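Long-range contact in fusarinine C esterase sidJ (Aspergillus fumigatus, PDB 6GUP), which hydrolyses the ester bonds of the siderophore fusarinine C, releasing fusarinine and iron, as an alpha/beta-hydrolase that works as a homodimer: residues 30-42 / 96-110. Numbering follows the deposited sequence.
Sequences TTTTRKPHSLLFV and CLKYIKEYKTEKFGG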
# COMPACT_ATOMS: atom_id res chain seq x y z
N THR A 30 22.26 0.26 4.31
CA THR A 30 22.85 0.01 5.62
C THR A 30 24.07 0.88 5.92
O THR A 30 24.56 0.84 7.05
CB THR A 30 23.27 -1.47 5.76
OG1 THR A 30 24.29 -1.78 4.80
CG2 THR A 30 22.08 -2.39 5.55
N THR A 31 24.57 1.66 4.95
CA THR A 31 25.90 2.27 5.09
C THR A 31 26.11 3.68 4.51
O THR A 31 25.30 4.21 3.75
CB THR A 31 26.98 1.30 4.54
OG1 THR A 31 28.29 1.89 4.66
CG2 THR A 31 26.71 0.91 3.09
N THR A 32 27.24 4.25 4.92
CA THR A 32 27.76 5.56 4.51
C THR A 32 28.13 5.66 3.02
O THR A 32 28.16 6.76 2.47
CB THR A 32 29.06 5.88 5.30
OG1 THR A 32 28.96 5.34 6.63
CG2 THR A 32 29.33 7.37 5.38
N THR A 33 28.40 4.51 2.41
CA THR A 33 28.99 4.41 1.06
C THR A 33 28.26 5.23 -0.00
O THR A 33 27.05 5.46 0.09
CB THR A 33 29.05 2.95 0.56
OG1 THR A 33 27.72 2.41 0.49
CG2 THR A 33 29.90 2.07 1.47
N ARG A 34 29.02 5.65 -1.01
CA ARG A 34 28.51 6.49 -2.09
C ARG A 34 27.62 5.67 -3.03
O ARG A 34 27.98 4.54 -3.39
CB ARG A 34 29.68 7.11 -2.86
CG ARG A 34 29.34 8.37 -3.63
CD ARG A 34 30.52 8.86 -4.46
NE ARG A 34 30.09 9.36 -5.77
CZ ARG A 34 29.56 10.56 -6.01
NH1 ARG A 34 29.38 11.45 -5.04
NH2 ARG A 34 29.22 10.87 -7.26
N LYS A 35 26.48 6.24 -3.40
CA LYS A 35 25.46 5.55 -4.21
C LYS A 35 24.91 6.50 -5.27
O LYS A 35 23.75 6.90 -5.20
CB LYS A 35 24.30 5.09 -3.32
CG LYS A 35 24.66 4.14 -2.20
CD LYS A 35 25.08 2.78 -2.71
CE LYS A 35 25.24 1.83 -1.55
NZ LYS A 35 25.78 0.50 -1.93
N PRO A 36 25.73 6.87 -6.27
CA PRO A 36 25.25 7.76 -7.33
C PRO A 36 24.17 7.12 -8.24
O PRO A 36 23.40 7.85 -8.86
CB PRO A 36 26.52 8.08 -8.13
CG PRO A 36 27.44 6.94 -7.87
CD PRO A 36 27.14 6.47 -6.48
N HIS A 37 24.13 5.79 -8.30
CA HIS A 37 23.23 5.05 -9.19
C HIS A 37 22.05 4.46 -8.43
O HIS A 37 22.12 4.23 -7.22
CB HIS A 37 24.02 3.96 -9.91
CG HIS A 37 25.32 4.43 -10.48
ND1 HIS A 37 25.40 5.43 -11.42
CD2 HIS A 37 26.60 4.04 -10.23
CE1 HIS A 37 26.67 5.64 -11.74
NE2 HIS A 37 27.41 4.81 -11.03
N SER A 38 20.96 4.19 -9.16
CA SER A 38 19.68 3.79 -8.57
C SER A 38 19.01 2.67 -9.37
O SER A 38 18.91 2.75 -10.59
CB SER A 38 18.74 4.99 -8.52
OG SER A 38 19.30 6.05 -7.77
N LEU A 39 18.53 1.65 -8.65
CA LEU A 39 17.69 0.60 -9.23
C LEU A 39 16.30 0.70 -8.61
O LEU A 39 16.12 0.41 -7.43
CB LEU A 39 18.30 -0.79 -8.95
CG LEU A 39 17.55 -2.01 -9.49
CD1 LEU A 39 17.49 -1.99 -11.01
CD2 LEU A 39 18.22 -3.30 -9.02
N LEU A 40 15.32 1.13 -9.41
CA LEU A 40 13.92 1.18 -8.98
C LEU A 40 13.24 -0.14 -9.35
O LEU A 40 13.10 -0.47 -10.53
CB LEU A 40 13.18 2.36 -9.61
CG LEU A 40 11.70 2.55 -9.21
CD1 LEU A 40 11.52 2.67 -7.71
CD2 LEU A 40 11.13 3.78 -9.91
N PHE A 41 12.81 -0.86 -8.33
CA PHE A 41 12.20 -2.18 -8.46
C PHE A 41 10.68 -2.01 -8.33
O PHE A 41 10.20 -1.50 -7.32
CB PHE A 41 12.75 -3.08 -7.36
CG PHE A 41 12.22 -4.49 -7.38
CD1 PHE A 41 11.06 -4.82 -6.68
CD2 PHE A 41 12.89 -5.50 -8.06
CE1 PHE A 41 10.58 -6.11 -6.67
CE2 PHE A 41 12.41 -6.80 -8.06
CZ PHE A 41 11.26 -7.11 -7.36
N VAL A 42 9.95 -2.44 -9.35
CA VAL A 42 8.49 -2.36 -9.38
C VAL A 42 7.94 -3.78 -9.21
O VAL A 42 8.08 -4.62 -10.09
CB VAL A 42 7.98 -1.75 -10.70
CG1 VAL A 42 6.46 -1.63 -10.71
CG2 VAL A 42 8.61 -0.38 -10.94
N CYS A 96 8.36 9.17 -9.38
CA CYS A 96 9.34 8.55 -8.48
C CYS A 96 10.77 8.65 -9.01
O CYS A 96 11.70 8.92 -8.25
CB CYS A 96 8.99 7.08 -8.23
SG CYS A 96 9.94 6.33 -6.89
N LEU A 97 10.93 8.43 -10.32
CA LEU A 97 12.23 8.57 -10.98
C LEU A 97 12.77 10.00 -10.92
O LEU A 97 13.96 10.20 -10.69
CB LEU A 97 12.15 8.12 -12.44
CG LEU A 97 11.92 6.63 -12.70
CD1 LEU A 97 11.65 6.39 -14.17
CD2 LEU A 97 13.12 5.81 -12.25
N LYS A 98 11.89 10.98 -11.13
CA LYS A 98 12.25 12.39 -10.99
C LYS A 98 12.76 12.69 -9.59
O LYS A 98 13.78 13.37 -9.42
CB LYS A 98 11.08 13.32 -11.31
CG LYS A 98 11.43 14.80 -11.18
CD LYS A 98 10.25 15.72 -11.36
CE LYS A 98 10.70 17.17 -11.23
NZ LYS A 98 9.66 18.14 -11.66
N TYR A 99 12.04 12.20 -8.58
CA TYR A 99 12.42 12.39 -7.19
C TYR A 99 13.78 11.77 -6.88
O TYR A 99 14.64 12.42 -6.28
CB TYR A 99 11.37 11.82 -6.23
CG TYR A 99 11.84 11.81 -4.80
CD1 TYR A 99 11.78 12.97 -4.03
CD2 TYR A 99 12.38 10.66 -4.23
CE1 TYR A 99 12.23 12.98 -2.71
CE2 TYR A 99 12.84 10.66 -2.92
CZ TYR A 99 12.76 11.82 -2.17
OH TYR A 99 13.21 11.82 -0.87
N ILE A 100 13.96 10.51 -7.27
CA ILE A 100 15.22 9.78 -7.05
C ILE A 100 16.40 10.50 -7.70
O ILE A 100 17.48 10.59 -7.11
CB ILE A 100 15.14 8.32 -7.58
CG1 ILE A 100 14.22 7.48 -6.67
CG2 ILE A 100 16.52 7.66 -7.62
CD1 ILE A 100 13.82 6.14 -7.25
N LYS A 101 16.18 11.02 -8.91
CA LYS A 101 17.21 11.73 -9.66
C LYS A 101 17.65 13.02 -8.96
O LYS A 101 18.85 13.29 -8.85
CB LYS A 101 16.73 12.03 -11.08
CG LYS A 101 17.83 12.46 -12.04
CD LYS A 101 17.57 11.93 -13.45
CE LYS A 101 18.09 12.85 -14.54
NZ LYS A 101 17.61 12.41 -15.89
N GLU A 102 16.69 13.81 -8.47
CA GLU A 102 17.01 15.03 -7.70
C GLU A 102 17.59 14.67 -6.33
O GLU A 102 18.53 15.33 -5.87
CB GLU A 102 15.78 15.95 -7.55
CG GLU A 102 15.89 17.09 -6.53
CD GLU A 102 16.88 18.18 -6.90
OE1 GLU A 102 16.55 19.37 -6.70
OE2 GLU A 102 17.99 17.88 -7.39
N TYR A 103 17.03 13.65 -5.68
CA TYR A 103 17.52 13.18 -4.38
C TYR A 103 18.99 12.75 -4.43
O TYR A 103 19.79 13.15 -3.58
CB TYR A 103 16.67 12.02 -3.86
CG TYR A 103 17.31 11.20 -2.76
CD1 TYR A 103 17.55 11.76 -1.50
CD2 TYR A 103 17.69 9.87 -2.97
CE1 TYR A 103 18.14 11.01 -0.49
CE2 TYR A 103 18.28 9.12 -1.97
CZ TYR A 103 18.51 9.70 -0.73
OH TYR A 103 19.09 8.95 0.27
N LYS A 104 19.33 11.93 -5.43
CA LYS A 104 20.70 11.44 -5.59
C LYS A 104 21.69 12.53 -5.99
O LYS A 104 22.87 12.46 -5.63
CB LYS A 104 20.76 10.27 -6.59
CG LYS A 104 20.19 8.97 -6.06
CD LYS A 104 20.96 8.46 -4.85
CE LYS A 104 20.48 7.09 -4.38
NZ LYS A 104 21.00 5.97 -5.20
N THR A 105 21.22 13.54 -6.73
CA THR A 105 22.03 14.72 -7.02
C THR A 105 22.28 15.52 -5.74
O THR A 105 23.42 15.82 -5.41
CB THR A 105 21.35 15.64 -8.06
OG1 THR A 105 21.03 14.88 -9.23
CG2 THR A 105 22.27 16.80 -8.44
N GLU A 106 21.21 15.85 -5.02
CA GLU A 106 21.30 16.61 -3.76
C GLU A 106 22.17 15.93 -2.70
O GLU A 106 22.96 16.60 -2.03
CB GLU A 106 19.91 16.88 -3.18
CG GLU A 106 19.14 17.98 -3.90
CD GLU A 106 17.78 18.25 -3.27
OE1 GLU A 106 17.42 19.44 -3.14
OE2 GLU A 106 17.08 17.28 -2.92
N LYS A 107 22.02 14.62 -2.55
CA LYS A 107 22.73 13.87 -1.51
C LYS A 107 24.23 13.73 -1.80
O LYS A 107 25.06 14.13 -0.98
CB LYS A 107 22.10 12.49 -1.29
CG LYS A 107 22.71 11.71 -0.13
CD LYS A 107 21.79 10.60 0.36
CE LYS A 107 22.46 9.77 1.45
NZ LYS A 107 21.74 8.50 1.70
N PHE A 108 24.56 13.16 -2.96
CA PHE A 108 25.95 12.83 -3.31
C PHE A 108 26.63 13.81 -4.28
O PHE A 108 27.82 13.66 -4.55
CB PHE A 108 26.03 11.40 -3.86
CG PHE A 108 25.46 10.37 -2.92
CD1 PHE A 108 26.26 9.78 -1.95
CD2 PHE A 108 24.12 10.00 -3.01
CE1 PHE A 108 25.73 8.83 -1.08
CE2 PHE A 108 23.59 9.05 -2.15
CZ PHE A 108 24.40 8.46 -1.18
N GLY A 109 25.89 14.79 -4.79
CA GLY A 109 26.47 15.84 -5.64
C GLY A 109 27.00 15.30 -6.96
O GLY A 109 26.27 14.65 -7.71
N GLY A 110 28.27 15.59 -7.24
CA GLY A 110 28.93 15.15 -8.46
C GLY A 110 28.39 15.88 -9.68
O GLY A 110 28.02 17.05 -9.59
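Leu40 reaches from strand 37-42 onto helix 86-108 with both methyls engaged: CD2 meets CD2 of Leu97 at 3.7 Å, CD1 lies against CD1 of Ile100, and SG of Cys96 touches both. Two residues back along the strand, on the same side, Ser38 turns its OG onto CG2 of Ile100, only 3.2 Å away, so the packing is tight where the hydrophobic patch gives way to polar groups. The worked lesson here is how a lysine can end inside such an interface. Lys104, its chain bent at chi2 and again at chi4 (79°), curls its ammonium against the start of the strand; NZ donates to Lys35 O at 2.9 Å and to Ser38 OG at 3.1 Å, with Ser68 OG as a further partner. Such a buried charge is thus supplied with oxygens from the loop and from two adjacent strands. The Phe108 ring packs against the loop, one face covered by the backbone N of Lys35, which sits 3.6 Å from CE1, and the other by CG of its own neighbour Lys107.

Beyond this ring, at Arg34 and the poorly ordered Gly110, the contact becomes looser and more open to solvent. Exposed Arg34 runs past the ring, its guanidinium nearly perpendicular to it (86°), and NH1 gives Phe108 O a bent 2.7 Å hydrogen bond from within the guanidinium plane.

The 96-108 portion of the helix runs nearly antiparallel to the strand (154°), an element of the alpha/beta-hydrolase core covering one face of the sheet. Strand 37-42 lies between strands 67-72 and 117-122, whose Phe70 and Leu119 also touch Leu40.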